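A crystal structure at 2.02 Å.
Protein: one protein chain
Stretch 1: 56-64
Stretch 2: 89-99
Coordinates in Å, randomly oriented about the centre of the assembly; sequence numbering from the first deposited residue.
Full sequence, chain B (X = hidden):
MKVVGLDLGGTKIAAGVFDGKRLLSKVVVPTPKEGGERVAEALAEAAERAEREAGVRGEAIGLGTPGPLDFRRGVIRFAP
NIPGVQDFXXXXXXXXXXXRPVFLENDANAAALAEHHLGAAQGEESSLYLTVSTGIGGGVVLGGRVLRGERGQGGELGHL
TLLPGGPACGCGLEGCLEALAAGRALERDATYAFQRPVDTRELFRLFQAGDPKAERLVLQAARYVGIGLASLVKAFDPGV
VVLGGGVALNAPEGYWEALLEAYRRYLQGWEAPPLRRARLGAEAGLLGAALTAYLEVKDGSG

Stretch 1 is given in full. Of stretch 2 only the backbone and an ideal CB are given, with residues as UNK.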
# COMPACT_ATOMS: atom_id res chain seq x y z
N VAL B 56 49.59 15.68 21.28
CA VAL B 56 48.78 16.83 21.64
C VAL B 56 47.61 16.31 22.43
O VAL B 56 47.13 15.20 22.18
CB VAL B 56 48.14 17.54 20.41
CG1 VAL B 56 48.43 19.01 20.46
CG2 VAL B 56 48.64 16.96 19.12
N ARG B 57 47.13 17.16 23.32
CA ARG B 57 46.00 16.93 24.18
C ARG B 57 44.75 17.59 23.58
O ARG B 57 44.81 18.70 23.06
CB ARG B 57 46.34 17.61 25.49
CG ARG B 57 45.43 17.33 26.68
CD ARG B 57 45.96 18.07 27.95
NE ARG B 57 44.94 18.17 28.99
CZ ARG B 57 44.63 17.19 29.83
NH1 ARG B 57 45.30 16.04 29.78
NH2 ARG B 57 43.68 17.37 30.74
N GLY B 58 43.59 16.93 23.64
CA GLY B 58 42.39 17.57 23.14
C GLY B 58 41.75 18.42 24.22
O GLY B 58 41.89 18.13 25.42
N GLU B 59 41.04 19.48 23.83
CA GLU B 59 40.28 20.20 24.85
C GLU B 59 38.85 19.75 25.13
O GLU B 59 38.20 20.27 26.04
CB GLU B 59 40.36 21.71 24.70
CG GLU B 59 40.24 22.32 23.36
CD GLU B 59 40.66 23.78 23.44
OE1 GLU B 59 41.88 24.05 23.50
OE2 GLU B 59 39.77 24.66 23.45
N ALA B 60 38.38 18.75 24.38
CA ALA B 60 37.06 18.17 24.58
C ALA B 60 37.08 16.80 23.94
O ALA B 60 37.96 16.51 23.10
CB ALA B 60 35.97 19.02 23.96
N ILE B 61 36.13 15.95 24.34
CA ILE B 61 36.06 14.65 23.75
C ILE B 61 34.69 14.50 23.09
O ILE B 61 33.67 14.93 23.67
CB ILE B 61 36.27 13.60 24.84
CG1 ILE B 61 37.72 13.70 25.38
CG2 ILE B 61 35.94 12.19 24.33
CD1 ILE B 61 38.09 12.58 26.33
N GLY B 62 34.65 13.94 21.89
CA GLY B 62 33.37 13.60 21.27
C GLY B 62 33.28 12.10 21.23
O GLY B 62 34.27 11.42 20.91
N LEU B 63 32.12 11.58 21.64
CA LEU B 63 31.89 10.13 21.73
C LEU B 63 30.64 9.71 20.97
O LEU B 63 29.49 10.12 21.31
CB LEU B 63 31.74 9.72 23.20
CG LEU B 63 31.29 8.25 23.43
CD1 LEU B 63 32.34 7.21 22.92
CD2 LEU B 63 31.06 8.03 24.97
N GLY B 64 30.85 8.84 19.99
CA GLY B 64 29.82 8.37 19.13
C GLY B 64 29.49 6.97 19.53
O GLY B 64 30.38 6.15 19.80
N UNK B 89 25.73 5.77 32.57
CA UNK B 89 26.01 7.22 32.52
C UNK B 89 27.42 7.56 32.06
O UNK B 89 28.18 8.21 32.79
CB UNK B 89 25.78 7.84 33.90
N UNK B 90 27.72 7.15 30.83
CA UNK B 90 29.01 7.35 30.22
C UNK B 90 29.51 8.78 30.27
O UNK B 90 30.70 8.99 30.50
CB UNK B 90 28.96 6.88 28.76
N UNK B 91 28.65 9.77 30.07
CA UNK B 91 29.15 11.13 29.89
C UNK B 91 29.91 11.65 31.12
O UNK B 91 31.04 12.14 31.01
CB UNK B 91 27.98 12.07 29.57
N UNK B 92 29.27 11.58 32.30
CA UNK B 92 29.91 12.06 33.54
C UNK B 92 31.12 11.23 33.91
O UNK B 92 32.12 11.75 34.34
CB UNK B 92 28.91 12.04 34.70
N UNK B 93 31.01 9.92 33.73
CA UNK B 93 32.08 9.04 34.08
C UNK B 93 33.28 9.42 33.23
O UNK B 93 34.39 9.62 33.75
CB UNK B 93 31.68 7.57 33.89
N UNK B 94 33.07 9.57 31.92
CA UNK B 94 34.18 9.94 31.05
C UNK B 94 34.76 11.29 31.39
O UNK B 94 35.95 11.44 31.35
CB UNK B 94 33.73 9.93 29.59
N UNK B 95 33.91 12.27 31.69
CA UNK B 95 34.37 13.58 32.06
C UNK B 95 35.22 13.47 33.32
O UNK B 95 36.26 14.13 33.44
CB UNK B 95 33.19 14.53 32.27
N UNK B 96 34.78 12.68 34.28
CA UNK B 96 35.55 12.60 35.54
C UNK B 96 36.92 11.96 35.31
O UNK B 96 37.93 12.46 35.79
CB UNK B 96 34.78 11.80 36.59
N UNK B 97 36.97 10.89 34.52
CA UNK B 97 38.22 10.17 34.23
C UNK B 97 39.25 11.01 33.45
O UNK B 97 40.44 10.92 33.63
CB UNK B 97 37.90 8.90 33.44
N UNK B 98 38.74 11.90 32.63
CA UNK B 98 39.51 12.51 31.60
C UNK B 98 39.77 13.99 31.93
O UNK B 98 40.73 14.60 31.46
CB UNK B 98 38.80 12.36 30.26
N UNK B 99 38.90 14.57 32.73
CA UNK B 99 39.03 15.99 33.07
C UNK B 99 38.64 16.91 31.92
O UNK B 99 38.92 18.12 31.96
CB UNK B 99 40.47 16.29 33.50

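Stretch 2 runs as a helix over the strand 61-64, its axis 10.8 Å away at closest and its direction turned 145° from that of the strand. Ile61 and Leu63 point toward it and Gly62 offers no side chain, so the strand presents two greasy knobs and no polar group of its own side chains.

Position 89 comes right before the helix, with nothing of stretch 1 within reach of its CB. Residues that start helices well would suit it: Ser, Asp, Thr or Pro. It is Pro89, whose ring costs the helix no hydrogen bond here and whose O receives a weak one from the N of position 93.

At position 90, CA-to-CB points toward stretch 1 and the ideal CB lies 4.5 Å from Leu63 CD2. The space left calls for a medium aliphatic side chain; Val, Ile, Leu or Met could serve. The deposited residue is Ile90, with chi1 t and chi2 p, and its CG1 packs 3.7 Å from CD2 of Leu63.

Position 91 points sideways and position 92 is out of reach, so stretch 1 sets little rule for either, and long polar chains are natural choices. They are Arg91, which is hydrogen-bonded elsewhere in the structure, and Arg92, which reaches along the helix to position 95. Position 93 is also out of reach and could take many helix formers; it holds Ile93.

Position 94, one turn after 90, again points toward stretch 1, but its ideal CB has no atom of that stretch within 5.5 Å. A small residue would leave the strand untouched, so a longer apolar chain, Leu, Ile or Met, fits the gap. Leu94 fills it: its CD1 lies 4.1 Å from Leu63 CD2 and 4.4 Å from Ile61 CG2, bridging the two knobs.

Position 95 turns sideways, and a polar helix former is suitable. Glu95 takes it, and its OE1 accepts a hydrogen bond from Arg92 NH2 at 2.9 Å, part of a salt bridge spaced i to i+3. Positions 96 and 97 are out of reach, open to most helix formers; they are Glu96 and Ala97.

Position 98 closes the helix and points toward stretch 1, with its ideal CB 4.0 Å from Ile61 CD1. So near a methyl, a compact side chain is the safe reading: Ala, Ser, Thr or Val. Thr98 is found, its OG1 3.5 Å from CD1 of Ile61, a contact of van der Waals kind. Its backbone O lies 4.1 Å from NH2 of Arg57, too far for a hydrogen bond; the extended arginine, with chi1 to chi3 all t, brings its end near the helix terminus.

Position 99 has left helical angles with phi 74°, which favours glycine, though Asn is a common second choice. The ideal CB would stand 4.4 Å from Arg57 NH2. Gly99 is present, its N donating to O of Glu95 at 2.8 Å.

Stretch 2 89-99: PIRRILEEATG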
# COMPACT_ATOMS: atom_id res chain seq x y z
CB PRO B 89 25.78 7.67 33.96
CG PRO B 89 26.20 6.47 34.78
CD PRO B 89 25.78 5.25 33.95
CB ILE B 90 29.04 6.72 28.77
CG1 ILE B 90 30.46 6.49 28.27
CG2 ILE B 90 28.23 7.58 27.75
CD1 ILE B 90 31.39 5.74 29.22
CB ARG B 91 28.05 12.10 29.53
CG ARG B 91 28.62 13.48 29.21
CD ARG B 91 27.58 14.53 29.36
NE ARG B 91 26.67 14.51 28.23
CZ ARG B 91 25.36 14.75 28.28
NH1 ARG B 91 24.73 15.02 29.43
NH2 ARG B 91 24.67 14.72 27.15
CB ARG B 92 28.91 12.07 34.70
CG ARG B 92 27.99 13.27 34.69
CD ARG B 92 28.72 14.61 34.81
NE ARG B 92 27.70 15.64 34.89
CZ ARG B 92 27.24 16.36 33.87
NH1 ARG B 92 26.27 17.24 34.08
NH2 ARG B 92 27.81 16.28 32.65
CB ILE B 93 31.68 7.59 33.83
CG1 ILE B 93 30.62 7.14 34.84
CG2 ILE B 93 32.88 6.68 33.99
CD1 ILE B 93 29.95 5.85 34.49
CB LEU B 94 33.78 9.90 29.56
CG LEU B 94 34.55 8.95 28.63
CD1 LEU B 94 34.29 9.29 27.14
CD2 LEU B 94 36.04 8.75 28.90
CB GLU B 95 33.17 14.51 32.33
CG GLU B 95 32.41 14.87 31.02
CD GLU B 95 31.28 15.86 31.17
OE1 GLU B 95 30.71 15.97 32.28
OE2 GLU B 95 30.96 16.55 30.17
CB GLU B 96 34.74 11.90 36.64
CG GLU B 96 33.50 12.77 37.07
CD GLU B 96 33.90 13.97 37.93
OE1 GLU B 96 34.91 13.87 38.63
OE2 GLU B 96 33.20 14.99 37.93
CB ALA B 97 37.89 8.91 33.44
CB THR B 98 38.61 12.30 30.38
OG1 THR B 98 39.23 11.46 29.40
CG2 THR B 98 37.99 13.50 29.91
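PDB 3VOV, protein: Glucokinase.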